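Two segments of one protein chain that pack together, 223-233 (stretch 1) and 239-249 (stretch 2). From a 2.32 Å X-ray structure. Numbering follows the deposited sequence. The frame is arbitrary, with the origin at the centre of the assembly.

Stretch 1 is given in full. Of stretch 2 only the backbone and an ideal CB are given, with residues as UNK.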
# COMPACT_ATOMS: atom_id res chain seq x y z
N MET A 223 -3.63 22.36 19.62
CA MET A 223 -4.26 21.94 20.87
C MET A 223 -4.86 23.16 21.56
O MET A 223 -4.14 24.10 21.91
CB MET A 223 -3.24 21.25 21.78
CG MET A 223 -2.73 19.94 21.22
SD MET A 223 -1.26 19.33 22.07
CE MET A 223 -0.06 20.56 21.56
N THR A 224 -6.18 23.14 21.75
CA THR A 224 -6.86 24.24 22.44
C THR A 224 -6.33 24.40 23.86
O THR A 224 -6.16 25.52 24.34
CB THR A 224 -8.37 24.00 22.45
OG1 THR A 224 -8.89 24.20 21.13
CG2 THR A 224 -9.06 24.94 23.43
N ASP A 225 -6.06 23.29 24.54
CA ASP A 225 -5.55 23.36 25.90
C ASP A 225 -4.20 24.07 25.96
O ASP A 225 -3.92 24.79 26.92
CB ASP A 225 -5.47 21.96 26.50
CG ASP A 225 -5.72 21.94 27.99
OD1 ASP A 225 -6.78 22.43 28.43
OD2 ASP A 225 -4.85 21.43 28.73
N MET A 226 -3.37 23.88 24.93
CA MET A 226 -2.09 24.58 24.87
C MET A 226 -2.28 26.09 24.81
O MET A 226 -1.67 26.84 25.57
CB MET A 226 -1.31 24.08 23.65
CG MET A 226 0.19 24.34 23.69
SD MET A 226 1.01 23.39 24.98
CE MET A 226 1.23 24.65 26.23
N LEU A 227 -3.14 26.55 23.88
CA LEU A 227 -3.44 27.98 23.78
C LEU A 227 -4.05 28.51 25.07
O LEU A 227 -3.74 29.62 25.49
CB LEU A 227 -4.38 28.24 22.60
CG LEU A 227 -3.92 27.84 21.20
CD1 LEU A 227 -4.92 28.33 20.17
CD2 LEU A 227 -2.54 28.41 20.92
N LYS A 228 -4.92 27.72 25.69
CA LYS A 228 -5.55 28.13 26.95
C LYS A 228 -4.50 28.34 28.04
O LYS A 228 -4.53 29.34 28.76
CB LYS A 228 -6.58 27.09 27.37
CG LYS A 228 -7.20 27.30 28.74
CD LYS A 228 -8.17 26.18 29.06
CE LYS A 228 -8.72 26.29 30.47
NZ LYS A 228 -9.59 25.13 30.80
N ILE A 229 -3.56 27.39 28.16
CA ILE A 229 -2.50 27.51 29.15
C ILE A 229 -1.65 28.75 28.89
O ILE A 229 -1.34 29.51 29.81
CB ILE A 229 -1.65 26.23 29.19
CG1 ILE A 229 -2.45 25.08 29.79
CG2 ILE A 229 -0.38 26.47 29.98
CD1 ILE A 229 -1.69 23.78 29.86
N LEU A 230 -1.28 28.97 27.62
CA LEU A 230 -0.44 30.13 27.34
C LEU A 230 -1.20 31.44 27.54
O LEU A 230 -0.59 32.46 27.89
CB LEU A 230 0.13 30.05 25.92
CG LEU A 230 1.28 29.06 25.78
CD1 LEU A 230 2.11 29.36 24.54
CD2 LEU A 230 2.16 29.06 27.03
N VAL A 231 -2.52 31.44 27.33
CA VAL A 231 -3.32 32.62 27.67
C VAL A 231 -3.29 32.86 29.17
O VAL A 231 -3.08 33.99 29.63
CB VAL A 231 -4.77 32.44 27.16
CG1 VAL A 231 -5.69 33.46 27.82
CG2 VAL A 231 -4.82 32.58 25.66
N LEU A 232 -3.49 31.81 29.96
CA LEU A 232 -3.48 31.95 31.41
C LEU A 232 -2.13 32.42 31.92
O LEU A 232 -2.07 33.10 32.96
CB LEU A 232 -3.87 30.62 32.07
CG LEU A 232 -5.37 30.32 32.08
CD1 LEU A 232 -5.63 28.92 32.61
CD2 LEU A 232 -6.10 31.36 32.92
N ASN A 233 -1.04 32.10 31.22
CA ASN A 233 0.28 32.59 31.58
C ASN A 233 0.55 34.00 31.05
O ASN A 233 1.72 34.40 30.97
CB ASN A 233 1.36 31.62 31.08
CG ASN A 233 1.32 30.29 31.80
OD1 ASN A 233 0.79 30.18 32.90
ND2 ASN A 233 1.89 29.26 31.18
N UNK A 239 -8.42 32.81 20.53
CA UNK A 239 -9.82 32.46 20.32
C UNK A 239 -10.03 31.05 20.86
O UNK A 239 -9.62 30.07 20.25
CB UNK A 239 -10.21 32.55 18.84
N UNK A 240 -10.66 30.96 22.02
CA UNK A 240 -10.87 29.67 22.65
C UNK A 240 -12.34 29.30 22.63
O UNK A 240 -13.21 30.17 22.73
CB UNK A 240 -10.34 29.68 24.09
N UNK A 241 -12.66 28.01 22.46
CA UNK A 241 -14.06 27.59 22.54
C UNK A 241 -14.62 27.85 23.93
O UNK A 241 -13.94 27.64 24.94
CB UNK A 241 -14.20 26.11 22.18
N UNK A 242 -15.86 28.32 23.98
CA UNK A 242 -16.42 28.81 25.23
C UNK A 242 -16.60 27.69 26.25
O UNK A 242 -16.53 27.93 27.45
CB UNK A 242 -17.76 29.50 24.97
N UNK A 243 -16.82 26.45 25.79
CA UNK A 243 -17.04 25.35 26.72
C UNK A 243 -15.77 24.97 27.48
O UNK A 243 -15.86 24.26 28.49
CB UNK A 243 -17.58 24.13 25.97
N UNK A 244 -14.61 25.42 27.02
CA UNK A 244 -13.34 25.04 27.64
C UNK A 244 -12.82 26.08 28.63
O UNK A 244 -11.81 25.82 29.29
CB UNK A 244 -12.29 24.80 26.55
N UNK A 245 -13.46 27.24 28.74
CA UNK A 245 -12.97 28.30 29.60
C UNK A 245 -14.09 28.86 30.46
O UNK A 245 -14.05 30.02 30.88
CB UNK A 245 -12.33 29.41 28.77
N UNK A 246 -15.11 28.03 30.74
CA UNK A 246 -16.26 28.52 31.50
C UNK A 246 -15.88 28.85 32.94
O UNK A 246 -16.31 29.88 33.47
CB UNK A 246 -17.39 27.48 31.48
N UNK A 247 -15.09 27.99 33.58
CA UNK A 247 -14.69 28.26 34.96
C UNK A 247 -13.70 29.41 35.04
O UNK A 247 -13.74 30.21 35.98
CB UNK A 247 -14.08 27.01 35.59
N UNK A 248 -12.79 29.51 34.06
CA UNK A 248 -11.85 30.63 34.04
C UNK A 248 -12.59 31.95 33.84
O UNK A 248 -12.24 32.96 34.47
CB UNK A 248 -10.81 30.44 32.94
N UNK A 249 -13.59 31.96 32.97
CA UNK A 249 -14.46 33.13 32.86
C UNK A 249 -15.19 33.39 34.17
O UNK A 249 -15.33 34.55 34.60
CB UNK A 249 -15.47 32.94 31.72

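Position 239 lies in extended backbone, phi/psi -87/105. Its CA-to-CB bond points away from stretch 1, and no atom of stretch 1 comes within 5.5 Å of the ideal CB. Stretch 1 sets no demand here. The residue is Trp239, whose NE1 is hydrogen-bonded elsewhere in the structure.

Position 240 is also extended. CA-to-CB points sideways, and the ideal CB is 5.0 Å from Thr224 CG2. Beyond it lie Leu227, the aliphatic start of Lys228 and Val231. A mid-sized apolar chain such as Leu, Ile or Met would suit. It is Leu240, with chi1 m and chi2 t, and its end comes nearer the helix. CD2 packs on Leu227 CB at 3.9 Å. CD1 lies 3.7 Å from Lys228 CA and 4.4 Å from Val231 CG2.

Position 241 has phi -63 and psi 140, which proline accepts and many other residues share. The ideal CB is 5.4 Å from Thr224 CG2, so a compact apolar group fits. It is Pro241. Its CD sits 3.6 Å from Thr224 CG2, a methyl against the ring.

Position 242 turns into a 3-10 segment, out of reach of stretch 1. Many residues would do; it is Ala242.

Position 243 points sideways, with no atom of stretch 1 within 5.5 Å of its ideal CB. The choice is open. It is Tyr243, whose ring end comes nearer but makes no contact.

Position 244 points toward stretch 1. Its ideal CB is 4.5 Å from Thr224 CG2 and 5.0 Å from Lys228 CD. A small residue such as Ala, Ser or Thr is plausible. Its backbone O accepts a hydrogen bond from Lys228 NZ at 2.8 Å, whatever the side chain. It is Ser244. OG donates to Pro241 O at 2.9 Å, within its own stretch, and lies 3.9 Å from Thr224 CG2.

Position 245 is the N-cap of the next helix. Its ideal CB is 5.1 Å from Lys228 CE. Ser, Thr or Asp are common caps, but the extended lysine chain also offers an apolar flank. It is Ile245, and CG2 meets Lys228 CD at 4.1 Å.

Positions 246 and 247 have no neighbour in stretch 1 near the ideal CB. They are Gln246 and Glu247.

Position 248 points toward stretch 1, near Leu232 CD2 and the lysine end. An acid, or a longer polar chain, would suit. It is Glu248, poorly ordered. OE2 forms a salt bridge with Lys228 NZ at 3.5 Å, and CG lies 4.2 Å from Leu232 CD1.

Position 249 is out of reach; it is Leu249.

Stretch 2 (239-249) WLPAYSIQEEL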
# COMPACT_ATOMS: atom_id res chain seq x y z
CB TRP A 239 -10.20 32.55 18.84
CG TRP A 239 -10.60 33.93 18.42
CD1 TRP A 239 -11.87 34.40 18.28
CD2 TRP A 239 -9.73 35.01 18.10
NE1 TRP A 239 -11.84 35.72 17.88
CE2 TRP A 239 -10.54 36.12 17.76
CE3 TRP A 239 -8.34 35.16 18.05
CZ2 TRP A 239 -10.00 37.35 17.39
CZ3 TRP A 239 -7.81 36.38 17.68
CH2 TRP A 239 -8.64 37.46 17.36
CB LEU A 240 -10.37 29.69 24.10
CG LEU A 240 -8.89 30.06 24.25
CD1 LEU A 240 -8.46 30.03 25.71
CD2 LEU A 240 -8.04 29.14 23.41
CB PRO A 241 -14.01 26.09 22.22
CG PRO A 241 -12.60 25.69 22.53
CD PRO A 241 -11.76 26.88 22.18
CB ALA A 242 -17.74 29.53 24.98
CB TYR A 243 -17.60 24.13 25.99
CG TYR A 243 -16.72 23.59 24.89
CD1 TYR A 243 -15.64 22.77 25.18
CD2 TYR A 243 -16.99 23.88 23.56
CE1 TYR A 243 -14.83 22.27 24.18
CE2 TYR A 243 -16.19 23.38 22.54
CZ TYR A 243 -15.11 22.58 22.86
OH TYR A 243 -14.31 22.07 21.86
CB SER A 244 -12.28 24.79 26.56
OG SER A 244 -11.81 26.01 26.02
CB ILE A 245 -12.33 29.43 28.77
CG1 ILE A 245 -13.33 29.97 27.74
CG2 ILE A 245 -11.05 28.94 28.09
CD1 ILE A 245 -12.86 31.22 27.03
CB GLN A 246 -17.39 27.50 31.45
CG GLN A 246 -18.13 27.45 30.13
CD GLN A 246 -18.70 28.81 29.72
OE1 GLN A 246 -19.14 29.59 30.56
NE2 GLN A 246 -18.68 29.09 28.42
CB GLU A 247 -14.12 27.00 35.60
CG GLU A 247 -15.18 25.98 35.98
CD GLU A 247 -14.59 24.67 36.45
OE1 GLU A 247 -13.37 24.62 36.72
OE2 GLU A 247 -15.34 23.68 36.54
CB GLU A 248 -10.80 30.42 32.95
CG GLU A 248 -9.79 29.32 33.24
CD GLU A 248 -10.38 27.93 33.13
OE1 GLU A 248 -9.90 27.01 33.83
OE2 GLU A 248 -11.34 27.75 32.34
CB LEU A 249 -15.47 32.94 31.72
CG LEU A 249 -14.97 33.04 30.28
CD1 LEU A 249 -15.99 32.45 29.32
CD2 LEU A 249 -14.69 34.49 29.91
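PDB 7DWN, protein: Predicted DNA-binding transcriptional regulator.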